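Local coordinates for protein thymidylate synthase (Enterobacteria phage T4, PDB 1TIS) that catalyses the reductive methylation of dUMP to dTMP with methylenetetrahydrofolate as one-carbon donor, working as a homodimer in dTTP synthesis, at residues T26-G31 and G213-I218; F162-G167 and C202-G207. One frame throughout, in Å; residues are numbered along the deposited sequence.

Contact 1. Residues T26-G31 and G213-I218; sequences TIALFG and GGNTHI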
ATOM      1  N   THR A  26       7.392  17.000  15.637  1.00 37.15           N
ATOM      2  CA  THR A  26       6.523  16.969  14.473  1.00 29.41           C
ATOM      3  C   THR A  26       5.120  16.799  15.059  1.00 27.46           C
ATOM      4  O   THR A  26       4.995  16.324  16.199  1.00 29.37           O
ATOM      5  CB  THR A  26       6.893  15.743  13.597  1.00 28.85           C
ATOM      6  OG1 THR A  26       8.301  15.690  13.469  1.00 30.38           O
ATOM      7  CG2 THR A  26       6.395  15.840  12.183  1.00 25.62           C
ATOM      8  N   ILE A  27       4.049  17.217  14.386  1.00 23.63           N
ATOM      9  CA  ILE A  27       2.678  16.838  14.761  1.00 21.84           C
ATOM     10  C   ILE A  27       2.382  15.910  13.571  1.00 22.53           C
ATOM     11  O   ILE A  27       2.691  16.306  12.427  1.00 28.90           O
ATOM     12  CB  ILE A  27       1.788  18.113  14.803  1.00 21.30           C
ATOM     13  CG1 ILE A  27       1.668  18.508  16.265  1.00 22.02           C
ATOM     14  CG2 ILE A  27       0.397  17.912  14.184  1.00 20.15           C
ATOM     15  CD1 ILE A  27       0.710  17.654  17.141  1.00 19.83           C
ATOM     16  N   ALA A  28       1.850  14.692  13.724  1.00 12.52           N
ATOM     17  CA  ALA A  28       1.759  13.781  12.601  1.00  4.38           C
ATOM     18  C   ALA A  28       0.654  12.796  12.831  1.00  7.09           C
ATOM     19  O   ALA A  28       0.332  12.586  13.985  1.00  8.15           O
ATOM     20  CB  ALA A  28       3.037  13.008  12.458  1.00  4.53           C
ATOM     21  N   LEU A  29       0.066  12.122  11.842  1.00 10.00           N
ATOM     22  CA  LEU A  29      -1.054  11.217  12.042  1.00 12.26           C
ATOM     23  C   LEU A  29      -0.720  10.091  11.075  1.00 15.72           C
ATOM     24  O   LEU A  29      -0.367  10.323   9.911  1.00 16.40           O
ATOM     25  CB  LEU A  29      -2.355  11.990  11.660  1.00 15.68           C
ATOM     26  CG  LEU A  29      -3.828  11.485  11.638  1.00 14.20           C
ATOM     27  CD1 LEU A  29      -4.485  11.419  13.008  1.00  5.98           C
ATOM     28  CD2 LEU A  29      -4.630  12.504  10.858  1.00 12.40           C
ATOM     29  N   PHE A  30      -0.796   8.849  11.542  1.00 18.23           N
ATOM     30  CA  PHE A  30      -0.542   7.662  10.700  1.00 16.58           C
ATOM     31  C   PHE A  30      -1.820   7.091  10.092  1.00 14.06           C
ATOM     32  O   PHE A  30      -2.705   6.622  10.816  1.00 22.99           O
ATOM     33  CB  PHE A  30       0.153   6.560  11.550  1.00 15.38           C
ATOM     34  CG  PHE A  30       0.356   5.193  10.904  1.00 14.24           C
ATOM     35  CD1 PHE A  30       1.266   5.034   9.869  1.00 10.16           C
ATOM     36  CD2 PHE A  30      -0.379   4.103  11.379  1.00 13.06           C
ATOM     37  CE1 PHE A  30       1.431   3.786   9.312  1.00  7.94           C
ATOM     38  CE2 PHE A  30      -0.204   2.857  10.815  1.00 10.65           C
ATOM     39  CZ  PHE A  30       0.703   2.708   9.782  1.00  9.51           C
ATOM     40  N   GLY A  31      -1.983   7.121   8.795  1.00  8.97           N
ATOM     41  CA  GLY A  31      -3.134   6.481   8.226  1.00  4.62           C
ATOM     42  C   GLY A  31      -3.998   7.479   7.551  1.00  7.48           C
ATOM     43  O   GLY A  31      -5.053   7.748   8.066  1.00 13.73           O
ATOM     44  N   GLY A 213      -1.885   6.966   3.002  1.00  2.02           N
ATOM     45  CA  GLY A 213      -0.776   7.531   3.736  1.00  3.06           C
ATOM     46  C   GLY A 213      -0.365   6.673   4.908  1.00  2.01           C
ATOM     47  O   GLY A 213      -1.161   5.953   5.533  1.00  2.00           O
ATOM     48  N   GLY A 214       0.931   6.772   5.101  1.00  2.04           N
ATOM     49  CA  GLY A 214       1.527   6.168   6.247  1.00  4.05           C
ATOM     50  C   GLY A 214       1.784   7.277   7.251  1.00 10.13           C
ATOM     51  O   GLY A 214       0.854   7.860   7.831  1.00 16.74           O
ATOM     52  N   ASN A 215       3.027   7.630   7.502  1.00  9.19           N
ATOM     53  CA  ASN A 215       3.236   8.715   8.430  1.00  7.92           C
ATOM     54  C   ASN A 215       3.194  10.087   7.781  1.00  8.30           C
ATOM     55  O   ASN A 215       4.214  10.653   7.345  1.00  2.01           O
ATOM     56  CB  ASN A 215       4.543   8.512   9.092  1.00 12.15           C
ATOM     57  CG  ASN A 215       4.640   9.292  10.371  1.00  9.76           C
ATOM     58  OD1 ASN A 215       4.674   8.721  11.455  1.00  8.14           O
ATOM     59  ND2 ASN A 215       4.706  10.610  10.314  1.00 13.31           N
ATOM     60  N   THR A 216       1.972  10.603   7.747  1.00 15.01           N
ATOM     61  CA  THR A 216       1.636  11.972   7.330  1.00 18.00           C
ATOM     62  C   THR A 216       2.038  12.914   8.481  1.00 19.89           C
ATOM     63  O   THR A 216       1.577  12.872   9.628  1.00 15.53           O
ATOM     64  CB  THR A 216       0.118  12.036   7.041  1.00 19.00           C
ATOM     65  OG1 THR A 216      -0.117  11.239   5.880  1.00 18.66           O
ATOM     66  CG2 THR A 216      -0.381  13.434   6.796  1.00 18.79           C
ATOM     67  N   HIS A 217       2.966  13.794   8.176  1.00 18.97           N
ATOM     68  CA  HIS A 217       3.507  14.618   9.200  1.00 17.39           C
ATOM     69  C   HIS A 217       3.723  16.043   8.714  1.00 23.63           C
ATOM     70  O   HIS A 217       3.937  16.278   7.510  1.00 27.57           O
ATOM     71  CB  HIS A 217       4.777  13.905   9.639  1.00 20.70           C
ATOM     72  CG  HIS A 217       5.939  13.682   8.660  1.00 23.48           C
ATOM     73  ND1 HIS A 217       6.544  14.469   7.765  1.00 24.76           N
ATOM     74  CD2 HIS A 217       6.626  12.496   8.635  1.00 24.92           C
ATOM     75  CE1 HIS A 217       7.549  13.825   7.223  1.00 21.42           C
ATOM     76  NE2 HIS A 217       7.575  12.637   7.761  1.00 25.79           N
ATOM     77  N   ILE A 218       3.677  16.981   9.656  1.00 25.88           N
ATOM     78  CA  ILE A 218       3.928  18.393   9.445  1.00 28.29           C
ATOM     79  C   ILE A 218       5.083  18.651  10.402  1.00 32.73           C
ATOM     80  O   ILE A 218       4.976  18.238  11.562  1.00 30.36           O
ATOM     81  CB  ILE A 218       2.719  19.201   9.873  1.00 30.91           C
ATOM     82  CG1 ILE A 218       1.459  18.822   9.123  1.00 29.96           C
ATOM     83  CG2 ILE A 218       3.083  20.654   9.646  1.00 36.99           C
ATOM     84  CD1 ILE A 218       0.261  19.601   9.675  1.00 30.60           C
TER
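Strand 26-30 runs antiparallel to the end of strand 205-219, and the backbone ladder between them dictates where each side chain stands. Ile27 faces Ile218, and Leu29 faces Thr216, as hydrogen-bonded pairs. The firmest rungs are Ile218 N to Ile27 O (3.0 Å), nearly along the C=O axis, and Leu29 N to Thr216 O (2.8 Å); the return bond from Thr216 N to Leu29 O is weak. At the corner of the chain, Gly214 O is gripped twice, by Gly31 N and, from within its own segment, by Thr216 N, while Asn215 centres an inverse gamma turn.

Side chains alternate between the two faces. On one, Ala28 and His217 form a non-hydrogen-bonded pair, Ala28 CB meeting His217 CB at 3.4 Å, and Asn215 ND2 comes up on the same Ala28 CB at 3.6 Å. Asn215 has CG anti to its backbone N (chi1 -161°), and its ND2 lies in the plane of the His217 ring, at the edge. His217 itself takes the crowded first torsion (chi1 62°), CG between N and carbonyl carbon, so that the imidazole leads away from strand 26-30, toward Ser177 and Asp179. Phe30, CG anti to N (chi1 173°), instead lays its ring alongside the corner: CD1 sits 3.5 Å from Gly214 C, and Asn215 N lies at the ring edge. As in related thymidylate synthases, His217 and Ile218 probably take part in binding dUMP, in a site shared between the two subunits.

On the opposite face, Thr216 OG1 bonds to Ser32 OG, and Ile27, Thr216 and Ile218 rest on helix 3-12 through Ile11, while strand 17-18 flanks strand 26-30.

Contact 2. Residues F162-G167 and C202-G207; sequences FNVRNG and CNLIPG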
ATOM      1  N   PHE A 162      -3.864   0.186 -10.145  1.00  5.33           N
ATOM      2  CA  PHE A 162      -4.695   0.866 -11.125  1.00  7.32           C
ATOM      3  C   PHE A 162      -5.995   0.099 -11.143  1.00  8.37           C
ATOM      4  O   PHE A 162      -5.986  -1.123 -10.988  1.00  7.37           O
ATOM      5  CB  PHE A 162      -4.234   0.790 -12.553  1.00 11.79           C
ATOM      6  CG  PHE A 162      -3.034   1.604 -12.970  1.00 13.37           C
ATOM      7  CD1 PHE A 162      -3.128   2.988 -13.116  1.00 14.36           C
ATOM      8  CD2 PHE A 162      -1.865   0.944 -13.252  1.00  9.87           C
ATOM      9  CE1 PHE A 162      -2.036   3.732 -13.551  1.00 13.28           C
ATOM     10  CE2 PHE A 162      -0.789   1.705 -13.681  1.00 18.53           C
ATOM     11  CZ  PHE A 162      -0.861   3.088 -13.837  1.00 12.09           C
ATOM     12  N   ASN A 163      -7.105   0.775 -11.426  1.00 16.89           N
ATOM     13  CA  ASN A 163      -8.442   0.171 -11.493  1.00 21.20           C
ATOM     14  C   ASN A 163      -9.048   0.719 -12.768  1.00 21.76           C
ATOM     15  O   ASN A 163      -8.829   1.898 -13.079  1.00 26.27           O
ATOM     16  CB  ASN A 163      -9.318   0.622 -10.348  1.00 23.68           C
ATOM     17  CG  ASN A 163     -10.165  -0.467  -9.730  1.00 27.86           C
ATOM     18  OD1 ASN A 163      -9.676  -1.300  -8.971  1.00 30.02           O
ATOM     19  ND2 ASN A 163     -11.472  -0.475  -9.931  1.00 28.38           N
ATOM     20  N   VAL A 164      -9.762  -0.071 -13.552  1.00 23.55           N
ATOM     21  CA  VAL A 164     -10.421   0.416 -14.766  1.00 22.84           C
ATOM     22  C   VAL A 164     -11.951   0.471 -14.519  1.00 23.81           C
ATOM     23  O   VAL A 164     -12.542  -0.578 -14.207  1.00 20.49           O
ATOM     24  CB  VAL A 164     -10.037  -0.549 -15.918  1.00 21.70           C
ATOM     25  CG1 VAL A 164     -10.611  -0.015 -17.213  1.00 25.49           C
ATOM     26  CG2 VAL A 164      -8.524  -0.693 -16.022  1.00 18.58           C
ATOM     27  N   ARG A 165     -12.572   1.687 -14.534  1.00 21.39           N
ATOM     28  CA  ARG A 165     -14.017   1.893 -14.317  1.00 17.10           C
ATOM     29  C   ARG A 165     -14.861   1.379 -15.485  1.00 21.91           C
ATOM     30  O   ARG A 165     -14.946   0.171 -15.697  1.00 22.01           O
ATOM     31  CB  ARG A 165     -14.302   3.377 -14.089  1.00  7.64           C
ATOM     32  CG  ARG A 165     -14.054   3.637 -12.620  1.00 13.48           C
ATOM     33  CD  ARG A 165     -14.828   4.780 -11.970  1.00 13.69           C
ATOM     34  NE  ARG A 165     -14.688   6.051 -12.673  1.00 18.79           N
ATOM     35  CZ  ARG A 165     -15.085   7.224 -12.158  1.00 17.47           C
ATOM     36  NH1 ARG A 165     -15.638   7.276 -10.950  1.00 22.79           N
ATOM     37  NH2 ARG A 165     -14.937   8.368 -12.846  1.00 14.11           N
ATOM     38  N   ASN A 166     -15.630   2.157 -16.233  1.00 26.44           N
ATOM     39  CA  ASN A 166     -16.098   1.636 -17.498  1.00 35.96           C
ATOM     40  C   ASN A 166     -15.745   2.912 -18.198  1.00 37.48           C
ATOM     41  O   ASN A 166     -16.524   3.868 -18.251  1.00 38.43           O
ATOM     42  CB  ASN A 166     -17.626   1.388 -17.618  1.00 43.38           C
ATOM     43  CG  ASN A 166     -18.095   0.199 -18.484  1.00 49.17           C
ATOM     44  OD1 ASN A 166     -19.253  -0.212 -18.379  1.00 51.75           O
ATOM     45  ND2 ASN A 166     -17.334  -0.491 -19.333  1.00 49.89           N
ATOM     46  N   GLY A 167     -14.448   2.932 -18.540  1.00 35.23           N
ATOM     47  CA  GLY A 167     -13.938   4.053 -19.303  1.00 33.87           C
ATOM     48  C   GLY A 167     -13.085   5.028 -18.521  1.00 31.68           C
ATOM     49  O   GLY A 167     -12.665   6.063 -19.038  1.00 26.41           O
ATOM     50  N   CYS A 202      -3.656   3.906 -22.984  1.00 15.40           N
ATOM     51  CA  CYS A 202      -4.766   2.966 -22.943  1.00 11.80           C
ATOM     52  C   CYS A 202      -6.074   3.504 -23.561  1.00  8.85           C
ATOM     53  O   CYS A 202      -7.048   2.774 -23.768  1.00  7.44           O
ATOM     54  CB  CYS A 202      -4.922   2.548 -21.456  1.00  5.39           C
ATOM     55  SG  CYS A 202      -3.436   1.787 -20.768  1.00  2.00           S
ATOM     56  N   ASN A 203      -6.056   4.800 -23.885  1.00  4.09           N
ATOM     57  CA  ASN A 203      -7.177   5.557 -24.390  1.00  7.31           C
ATOM     58  C   ASN A 203      -8.420   5.374 -23.500  1.00 11.37           C
ATOM     59  O   ASN A 203      -9.550   4.949 -23.804  1.00 17.69           O
ATOM     60  CB  ASN A 203      -7.440   5.152 -25.850  1.00 12.51           C
ATOM     61  CG  ASN A 203      -8.340   6.150 -26.597  1.00 16.07           C
ATOM     62  OD1 ASN A 203      -9.229   5.726 -27.337  1.00 15.12           O
ATOM     63  ND2 ASN A 203      -8.200   7.482 -26.511  1.00 13.63           N
ATOM     64  N   LEU A 204      -8.152   5.764 -22.281  1.00  4.21           N
ATOM     65  CA  LEU A 204      -9.168   5.741 -21.296  1.00  2.00           C
ATOM     66  C   LEU A 204      -9.220   7.183 -20.822  1.00  2.50           C
ATOM     67  O   LEU A 204      -8.332   8.012 -21.059  1.00  2.00           O
ATOM     68  CB  LEU A 204      -8.761   4.741 -20.205  1.00  2.93           C
ATOM     69  CG  LEU A 204      -8.442   3.248 -20.498  1.00  2.15           C
ATOM     70  CD1 LEU A 204      -8.695   2.407 -19.275  1.00  2.00           C
ATOM     71  CD2 LEU A 204      -9.395   2.656 -21.482  1.00  8.33           C
ATOM     72  N   ILE A 205     -10.334   7.479 -20.176  1.00  7.54           N
ATOM     73  CA  ILE A 205     -10.599   8.799 -19.626  1.00  9.87           C
ATOM     74  C   ILE A 205      -9.920   8.698 -18.279  1.00  7.17           C
ATOM     75  O   ILE A 205     -10.200   7.782 -17.501  1.00  3.55           O
ATOM     76  CB  ILE A 205     -12.137   9.074 -19.419  1.00 12.01           C
ATOM     77  CG1 ILE A 205     -12.976   8.862 -20.712  1.00 14.26           C
ATOM     78  CG2 ILE A 205     -12.266  10.481 -18.867  1.00 12.77           C
ATOM     79  CD1 ILE A 205     -12.574   9.572 -22.035  1.00 15.47           C
ATOM     80  N   PRO A 206      -8.977   9.565 -17.974  1.00  7.94           N
ATOM     81  CA  PRO A 206      -8.433   9.654 -16.630  1.00 11.74           C
ATOM     82  C   PRO A 206      -9.581   9.792 -15.616  1.00 14.13           C
ATOM     83  O   PRO A 206     -10.545  10.540 -15.802  1.00 19.46           O
ATOM     84  CB  PRO A 206      -7.488  10.836 -16.753  1.00 14.89           C
ATOM     85  CG  PRO A 206      -7.948  11.614 -17.974  1.00 15.07           C
ATOM     86  CD  PRO A 206      -8.358  10.503 -18.910  1.00 10.59           C
ATOM     87  N   GLY A 207      -9.525   8.994 -14.556  1.00 14.37           N
ATOM     88  CA  GLY A 207     -10.590   8.924 -13.588  1.00  6.28           C
ATOM     89  C   GLY A 207     -10.222   9.477 -12.262  1.00  2.00           C
ATOM     90  O   GLY A 207      -9.965  10.662 -12.161  1.00  8.32           O
TER
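Where strand 157-164 gives way to the turn into strand 168-179, it meets the chain that leaves helix 184-202 and enters strand 205-219. Two small points of touch carry this meeting. The apolar one is between Val164 and Leu204, whose side chains cross at about a right angle: CG1 of Val164 touches the CD1 branch of Leu204 at 3.7 Å. Val164 CG1 is anti to its backbone N (chi1 -176°), whereas Leu204 CG is anti to its carbonyl carbon (chi1 -57°). Val164 is buried and also packs on Ile129 of helix 121-131, so this is the close-packed side.

The polar point is a single backbone bond from Ile205 N to Gly167 O, 3.0 Å long, with the donor above the carbonyl plane. CB and CG1 of Ile205 lie beside that oxygen. Gly167 has backbone angles (phi 106°, psi near zero) that suit glycine, since a CB would collide with the preceding carbonyl oxygen.

The exposed Ile205 marks the solvent side. Looser still is the touch of Arg165 on the strand, NH2 standing 4.4 Å from Gly207 CA. The further partners of this guanidinium are Tyr168, by a cation-pi contact, and Asp208, by a long, weak ion pair. Tyr16 of the second subunit packs on Arg165.

With one hydrogen bond and one methyl pair between the segments, cohesion here is modest, and the charge of Arg165 is probably offset in part by Asp208, weakly, and stabilised by the ring of Tyr168.

Both contacts use strand 205-219, one near each end of it: contact 2 where the strand begins after helix 184-202, contact 1 where it finishes. Their centres are 30 Å apart and their nearest atoms about 15 Å, so they do not touch. Along the chain, contact 2 is nested inside the long loop that contact 1 closes, and it closes a shorter loop holding strand 168-179 and helix 184-202. The long strand thus ties strand 26-30, from the N-terminal part of the chain, to strands formed much later. Both also reach the second subunit, Phe30 of contact 1 packing on Asn163 of contact 2 in the other chain, in keeping with a dUMP site shared across the homodimer.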